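Local structure of hydrolase, haloacid dehalogenase-like family (Streptococcus pneumoniae, 2FI1) at residues A[4-17]-A[90-104]. The protein is probably a hydrolase of the haloacid dehalogenase-like family, a group that typically cleaves phosphate esters at a metal-dependent site. Sequence-based numbering, arbitrary orientation.
With CA (calcium ion), chain B.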
loop_
_atom_site.group_PDB
_atom_site.type_symbol
_atom_site.label_atom_id
_atom_site.label_comp_id
_atom_site.label_asym_id
_atom_site.label_seq_id
_atom_site.Cartn_x
_atom_site.Cartn_y
_atom_site.Cartn_z
ATOM N N MET A 4 -23.886 -8.616 0.587
ATOM C CA MET A 4 -22.447 -8.546 0.177
ATOM C C MET A 4 -22.324 -7.774 -1.136
ATOM O O MET A 4 -22.589 -8.321 -2.206
ATOM C CB MET A 4 -21.891 -9.953 0.008
ATOM C CG MET A 4 -20.400 -9.998 -0.104
ATOM S SD MET A 4 -19.490 -9.599 1.397
ATOM C CE MET A 4 -17.906 -9.791 0.604
ATOM N N LYS A 5 -21.886 -6.522 -1.046
ATOM C CA LYS A 5 -22.030 -5.559 -2.149
ATOM C C LYS A 5 -21.138 -5.862 -3.365
ATOM O O LYS A 5 -21.558 -5.678 -4.510
ATOM C CB LYS A 5 -21.771 -4.133 -1.634
ATOM C CG LYS A 5 -22.730 -3.681 -0.509
ATOM C CD LYS A 5 -22.139 -2.568 0.363
ATOM C CE LYS A 5 -23.002 -2.277 1.587
ATOM N NZ LYS A 5 -24.322 -1.650 1.240
ATOM N N TYR A 6 -19.922 -6.337 -3.116
ATOM C CA TYR A 6 -18.955 -6.590 -4.183
ATOM C C TYR A 6 -18.403 -7.994 -4.072
ATOM O O TYR A 6 -18.238 -8.500 -2.970
ATOM C CB TYR A 6 -17.799 -5.595 -4.082
ATOM C CG TYR A 6 -18.228 -4.164 -4.216
ATOM C CD1 TYR A 6 -18.525 -3.627 -5.459
ATOM C CD2 TYR A 6 -18.352 -3.347 -3.101
ATOM C CE1 TYR A 6 -18.930 -2.308 -5.591
ATOM C CE2 TYR A 6 -18.752 -2.034 -3.219
ATOM C CZ TYR A 6 -19.039 -1.515 -4.461
ATOM O OH TYR A 6 -19.426 -0.193 -4.563
ATOM N N HIS A 7 -18.087 -8.600 -5.216
ATOM C CA HIS A 7 -17.489 -9.937 -5.261
ATOM C C HIS A 7 -15.964 -9.871 -5.294
ATOM O O HIS A 7 -15.292 -10.677 -4.653
ATOM C CB HIS A 7 -17.982 -10.726 -6.483
ATOM C CG HIS A 7 -17.439 -12.121 -6.562
ATOM N ND1 HIS A 7 -17.896 -13.149 -5.764
ATOM C CD2 HIS A 7 -16.469 -12.657 -7.340
ATOM C CE1 HIS A 7 -17.244 -14.260 -6.063
ATOM N NE2 HIS A 7 -16.363 -13.986 -7.008
ATOM N N ASP A 8 -15.445 -8.910 -6.053
ATOM C CA ASP A 8 -14.023 -8.802 -6.352
ATOM C C ASP A 8 -13.452 -7.490 -5.832
ATOM O O ASP A 8 -14.084 -6.441 -5.933
ATOM C CB ASP A 8 -13.816 -8.916 -7.858
ATOM C CG ASP A 8 -14.166 -10.286 -8.379
ATOM O OD1 ASP A 8 -13.834 -11.264 -7.678
ATOM O OD2 ASP A 8 -14.767 -10.394 -9.471
ATOM N N TYR A 9 -12.253 -7.577 -5.274
ATOM C CA TYR A 9 -11.610 -6.480 -4.584
ATOM C C TYR A 9 -10.216 -6.334 -5.176
ATOM O O TYR A 9 -9.418 -7.265 -5.099
ATOM C CB TYR A 9 -11.559 -6.777 -3.071
ATOM C CG TYR A 9 -12.944 -6.834 -2.467
ATOM C CD1 TYR A 9 -13.494 -5.728 -1.844
ATOM C CD2 TYR A 9 -13.733 -7.975 -2.583
ATOM C CE1 TYR A 9 -14.762 -5.753 -1.315
ATOM C CE2 TYR A 9 -15.019 -8.004 -2.065
ATOM C CZ TYR A 9 -15.521 -6.889 -1.431
ATOM O OH TYR A 9 -16.818 -6.908 -0.919
ATOM N N ILE A 10 -9.954 -5.195 -5.809
ATOM C CA ILE A 10 -8.659 -4.935 -6.406
ATOM C C ILE A 10 -7.941 -3.934 -5.511
ATOM O O ILE A 10 -8.325 -2.763 -5.437
ATOM C CB ILE A 10 -8.774 -4.396 -7.839
ATOM C CG1 ILE A 10 -9.534 -5.382 -8.733
ATOM C CG2 ILE A 10 -7.369 -4.163 -8.401
ATOM C CD1 ILE A 10 -9.737 -4.881 -10.153
ATOM N N TRP A 11 -6.894 -4.409 -4.855
ATOM C CA TRP A 11 -6.206 -3.678 -3.811
ATOM C C TRP A 11 -4.931 -3.010 -4.285
ATOM O O TRP A 11 -4.299 -3.432 -5.257
ATOM C CB TRP A 11 -5.819 -4.630 -2.681
ATOM C CG TRP A 11 -6.971 -5.288 -1.980
ATOM C CD1 TRP A 11 -7.492 -6.521 -2.238
ATOM C CD2 TRP A 11 -7.703 -4.763 -0.871
ATOM N NE1 TRP A 11 -8.511 -6.790 -1.370
ATOM C CE2 TRP A 11 -8.672 -5.725 -0.528
ATOM C CE3 TRP A 11 -7.645 -3.569 -0.144
ATOM C CZ2 TRP A 11 -9.567 -5.544 0.530
ATOM C CZ3 TRP A 11 -8.549 -3.386 0.901
ATOM C CH2 TRP A 11 -9.495 -4.373 1.221
ATOM N N ASP A 12 -4.596 -1.982 -3.536
ATOM C CA ASP A 12 -3.336 -1.265 -3.552
ATOM C C ASP A 12 -2.551 -1.740 -2.320
ATOM O O ASP A 12 -3.148 -2.057 -1.297
ATOM C CB ASP A 12 -3.696 0.227 -3.506
ATOM C CG ASP A 12 -2.546 1.146 -3.188
ATOM O OD1 ASP A 12 -1.512 1.103 -3.871
ATOM O OD2 ASP A 12 -2.762 2.012 -2.303
ATOM N N LEU A 13 -1.225 -1.802 -2.412
ATOM C CA LEU A 13 -0.403 -2.281 -1.311
ATOM C C LEU A 13 -0.031 -1.118 -0.386
ATOM O O LEU A 13 -0.646 -0.929 0.644
ATOM C CB LEU A 13 0.836 -3.010 -1.844
ATOM C CG LEU A 13 1.750 -3.651 -0.790
ATOM C CD1 LEU A 13 1.006 -4.707 0.032
ATOM C CD2 LEU A 13 2.971 -4.255 -1.467
ATOM N N GLY A 14 0.951 -0.313 -0.775
ATOM C CA GLY A 14 1.427 0.769 0.082
ATOM C C GLY A 14 0.335 1.775 0.370
ATOM O O GLY A 14 -0.314 2.269 -0.551
ATOM N N GLY A 15 0.130 2.084 1.644
ATOM C CA GLY A 15 -0.857 3.076 2.055
ATOM C C GLY A 15 -2.288 2.567 2.185
ATOM O O GLY A 15 -3.170 3.315 2.618
ATOM N N THR A 16 -2.516 1.301 1.832
ATOM C CA THR A 16 -3.849 0.702 1.888
ATOM C C THR A 16 -3.787 -0.586 2.711
ATOM O O THR A 16 -4.385 -0.669 3.778
ATOM C CB THR A 16 -4.390 0.465 0.470
ATOM O OG1 THR A 16 -4.521 1.735 -0.196
ATOM C CG2 THR A 16 -5.726 -0.211 0.503
ATOM N N LEU A 17 -3.053 -1.587 2.234
ATOM C CA LEU A 17 -2.836 -2.809 3.023
ATOM C C LEU A 17 -1.574 -2.722 3.875
ATOM O O LEU A 17 -1.564 -3.154 5.024
ATOM C CB LEU A 17 -2.749 -4.018 2.102
ATOM C CG LEU A 17 -4.016 -4.326 1.310
ATOM C CD1 LEU A 17 -3.747 -5.504 0.430
ATOM C CD2 LEU A 17 -5.200 -4.596 2.226
ATOM N N LEU A 90 -9.973 -8.438 7.719
ATOM C CA LEU A 90 -10.878 -7.975 6.675
ATOM C C LEU A 90 -10.763 -8.851 5.435
ATOM O O LEU A 90 -11.769 -9.227 4.843
ATOM C CB LEU A 90 -10.648 -6.493 6.338
ATOM C CG LEU A 90 -11.527 -5.950 5.206
ATOM C CD1 LEU A 90 -13.003 -6.148 5.508
ATOM C CD2 LEU A 90 -11.243 -4.479 4.948
ATOM N N LEU A 91 -9.532 -9.167 5.042
ATOM C CA LEU A 91 -9.340 -10.064 3.914
ATOM C C LEU A 91 -10.073 -11.397 4.153
ATOM O O LEU A 91 -10.738 -11.928 3.265
ATOM C CB LEU A 91 -7.852 -10.292 3.647
ATOM C CG LEU A 91 -7.065 -9.047 3.234
ATOM C CD1 LEU A 91 -5.591 -9.398 3.093
ATOM C CD2 LEU A 91 -7.572 -8.423 1.941
ATOM N N GLU A 92 -9.977 -11.902 5.380
ATOM C CA GLU A 92 -10.639 -13.166 5.717
ATOM C C GLU A 92 -12.161 -13.068 5.677
ATOM O O GLU A 92 -12.825 -13.942 5.121
ATOM C CB GLU A 92 -10.184 -13.658 7.082
ATOM C CG GLU A 92 -10.682 -15.059 7.453
ATOM C CD GLU A 92 -10.277 -16.143 6.460
ATOM O OE1 GLU A 92 -9.298 -15.972 5.697
ATOM O OE2 GLU A 92 -10.956 -17.191 6.428
ATOM N N ASP A 93 -12.719 -11.993 6.240
ATOM C CA ASP A 93 -14.164 -11.848 6.227
ATOM C C ASP A 93 -14.693 -11.809 4.796
ATOM O O ASP A 93 -15.735 -12.363 4.487
ATOM C CB ASP A 93 -14.605 -10.590 6.985
ATOM C CG ASP A 93 -14.484 -10.717 8.488
ATOM O OD1 ASP A 93 -14.499 -11.855 9.013
ATOM O OD2 ASP A 93 -14.390 -9.679 9.171
ATOM N N ILE A 94 -13.978 -11.130 3.901
ATOM C CA ILE A 94 -14.378 -11.075 2.500
ATOM C C ILE A 94 -14.252 -12.441 1.816
ATOM O O ILE A 94 -15.154 -12.873 1.079
ATOM C CB ILE A 94 -13.551 -9.995 1.741
ATOM C CG1 ILE A 94 -13.997 -8.594 2.180
ATOM C CG2 ILE A 94 -13.675 -10.152 0.242
ATOM C CD1 ILE A 94 -13.048 -7.488 1.737
ATOM N N SER A 95 -13.125 -13.110 2.032
ATOM C CA SER A 95 -12.915 -14.424 1.434
ATOM C C SER A 95 -13.945 -15.440 1.932
ATOM O O SER A 95 -14.360 -16.320 1.182
ATOM C CB SER A 95 -11.500 -14.915 1.709
ATOM O OG SER A 95 -10.564 -14.086 1.031
ATOM N N ASN A 96 -14.371 -15.290 3.185
ATOM C CA ASN A 96 -15.411 -16.167 3.734
ATOM C C ASN A 96 -16.758 -16.021 3.049
ATOM O O ASN A 96 -17.581 -16.939 3.114
ATOM C CB ASN A 96 -15.573 -15.932 5.231
ATOM C CG ASN A 96 -14.529 -16.636 6.035
ATOM O OD1 ASN A 96 -13.856 -17.542 5.535
ATOM N ND2 ASN A 96 -14.389 -16.248 7.294
ATOM N N GLN A 97 -17.001 -14.894 2.389
ATOM C CA GLN A 97 -18.223 -14.706 1.594
ATOM C C GLN A 97 -18.034 -15.019 0.115
ATOM O O GLN A 97 -18.874 -14.663 -0.708
ATOM C CB GLN A 97 -18.738 -13.280 1.760
ATOM C CG GLN A 97 -19.165 -12.964 3.178
ATOM C CD GLN A 97 -20.257 -13.887 3.667
ATOM O OE1 GLN A 97 -21.215 -14.174 2.935
ATOM N NE2 GLN A 97 -20.119 -14.367 4.895
ATOM N N GLY A 98 -16.935 -15.682 -0.225
ATOM C CA GLY A 98 -16.667 -16.057 -1.604
ATOM C C GLY A 98 -16.011 -14.956 -2.421
ATOM O O GLY A 98 -15.868 -15.086 -3.639
ATOM N N GLY A 99 -15.594 -13.877 -1.767
ATOM C CA GLY A 99 -14.928 -12.792 -2.472
ATOM C C GLY A 99 -13.554 -13.192 -2.955
ATOM O O GLY A 99 -12.951 -14.131 -2.435
ATOM N N ARG A 100 -13.084 -12.490 -3.980
ATOM C CA ARG A 100 -11.731 -12.662 -4.499
ATOM C C ARG A 100 -10.969 -11.363 -4.330
ATOM O O ARG A 100 -11.547 -10.275 -4.425
ATOM C CB ARG A 100 -11.712 -13.032 -5.987
ATOM C CG ARG A 100 -12.402 -14.348 -6.309
ATOM C CD ARG A 100 -12.286 -14.695 -7.769
ATOM N NE ARG A 100 -12.984 -13.736 -8.615
ATOM C CZ ARG A 100 -13.087 -13.841 -9.939
ATOM N NH1 ARG A 100 -12.543 -14.864 -10.579
ATOM N NH2 ARG A 100 -13.740 -12.917 -10.620
ATOM N N HIS A 101 -9.663 -11.503 -4.106
ATOM C CA HIS A 101 -8.751 -10.398 -3.923
ATOM C C HIS A 101 -7.719 -10.407 -5.028
ATOM O O HIS A 101 -7.185 -11.448 -5.382
ATOM C CB HIS A 101 -8.006 -10.516 -2.598
ATOM C CG HIS A 101 -8.889 -10.588 -1.399
ATOM N ND1 HIS A 101 -9.587 -9.501 -0.918
ATOM C CD2 HIS A 101 -9.177 -11.623 -0.574
ATOM C CE1 HIS A 101 -10.274 -9.866 0.151
ATOM N NE2 HIS A 101 -10.040 -11.144 0.382
ATOM N N PHE A 102 -7.424 -9.217 -5.535
ATOM C CA PHE A 102 -6.372 -8.994 -6.517
ATOM C C PHE A 102 -5.515 -7.857 -6.014
ATOM O O PHE A 102 -5.958 -7.048 -5.200
ATOM C CB PHE A 102 -6.961 -8.650 -7.886
ATOM C CG PHE A 102 -7.907 -9.687 -8.390
ATOM C CD1 PHE A 102 -7.455 -10.746 -9.151
ATOM C CD2 PHE A 102 -9.251 -9.631 -8.063
ATOM C CE1 PHE A 102 -8.341 -11.712 -9.596
ATOM C CE2 PHE A 102 -10.123 -10.599 -8.502
ATOM C CZ PHE A 102 -9.673 -11.630 -9.261
ATOM N N LEU A 103 -4.282 -7.779 -6.498
ATOM C CA LEU A 103 -3.391 -6.685 -6.112
ATOM C C LEU A 103 -2.742 -6.120 -7.355
ATOM O O LEU A 103 -2.281 -6.890 -8.199
ATOM C CB LEU A 103 -2.316 -7.174 -5.141
ATOM C CG LEU A 103 -1.388 -6.168 -4.454
ATOM C CD1 LEU A 103 -2.117 -5.328 -3.476
ATOM C CD2 LEU A 103 -0.294 -6.932 -3.732
ATOM N N VAL A 104 -2.735 -4.792 -7.480
ATOM C CA VAL A 104 -2.007 -4.123 -8.561
ATOM C C VAL A 104 -0.962 -3.213 -7.945
ATOM O O VAL A 104 -1.285 -2.348 -7.125
ATOM C CB VAL A 104 -2.941 -3.323 -9.479
ATOM C CG1 VAL A 104 -2.138 -2.515 -10.503
ATOM C CG2 VAL A 104 -3.890 -4.254 -10.196
HETATM CA CA CA B . -0.823 3.381 -2.488
HETATM O O HOH W 1 -19.215 -13.023 -3.343
HETATM O O HOH W 2 -0.104 -1.153 -4.950
HETATM O O HOH W 3 0.284 0.716 -6.790
HETATM O O HOH W 4 0.400 5.157 -1.440
HETATM O O HOH W 5 -1.470 4.374 -4.553
HETATM O O HOH W 6 1.150 2.619 -3.457
#
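Trp11 and His101 meet rim to rim, their ring planes 39° apart, on one face of a parallel sheet, where strands 8-11 and 100-104 run with their axes 4.5 Å apart. Backbone bonds alternate from Arg100 N to His7 O through to Val104 N to Trp11 O, giving the parallel pairing. The Trp11 side chain, taken from CB outward, connects the strands to helix 87-96. Its CB touches Leu103 CD1; with CG beside the backbone N (chi1 -62°), CD1 passes 3.4 Å from Phe102 O. NE1 donates to His101 ND1 at 3.0 Å (N-H...N 160°), with ND1 near the indole plane and NE1 tilted from the imidazole plane. Farther out, CZ2 meets Leu91 CD2 near the rim of the ring, and CH2 reaches Leu90 CD2 at 4.1 Å. Because His101 NE2 in turn donates to Leu91 O at 3.1 Å, both imidazole nitrogens are bonded, which holds the ring's rotation and is consistent with a proton on NE2. Next along, Ile94 CD1 sits over the centre of the Tyr9 ring, 3.9 Å from its centroid, a CH-pi contact. On the other face of the sheet, Arg100 grips Asp8 side-on: NE to OD1 is 2.8 Å and NH2 to OD2 is 3.0 Å, with NH2 also bonded to Tyr150 O. Strand 8-11 leads into Asp12 and Gly14, which with Asp160 bind calcium here, where the family's usual magnesium site lies. The chemistry implies a chain of two hydrogen bonds, from indole through imidazole to helix carbonyl, that ties helix 87-96 to both strands.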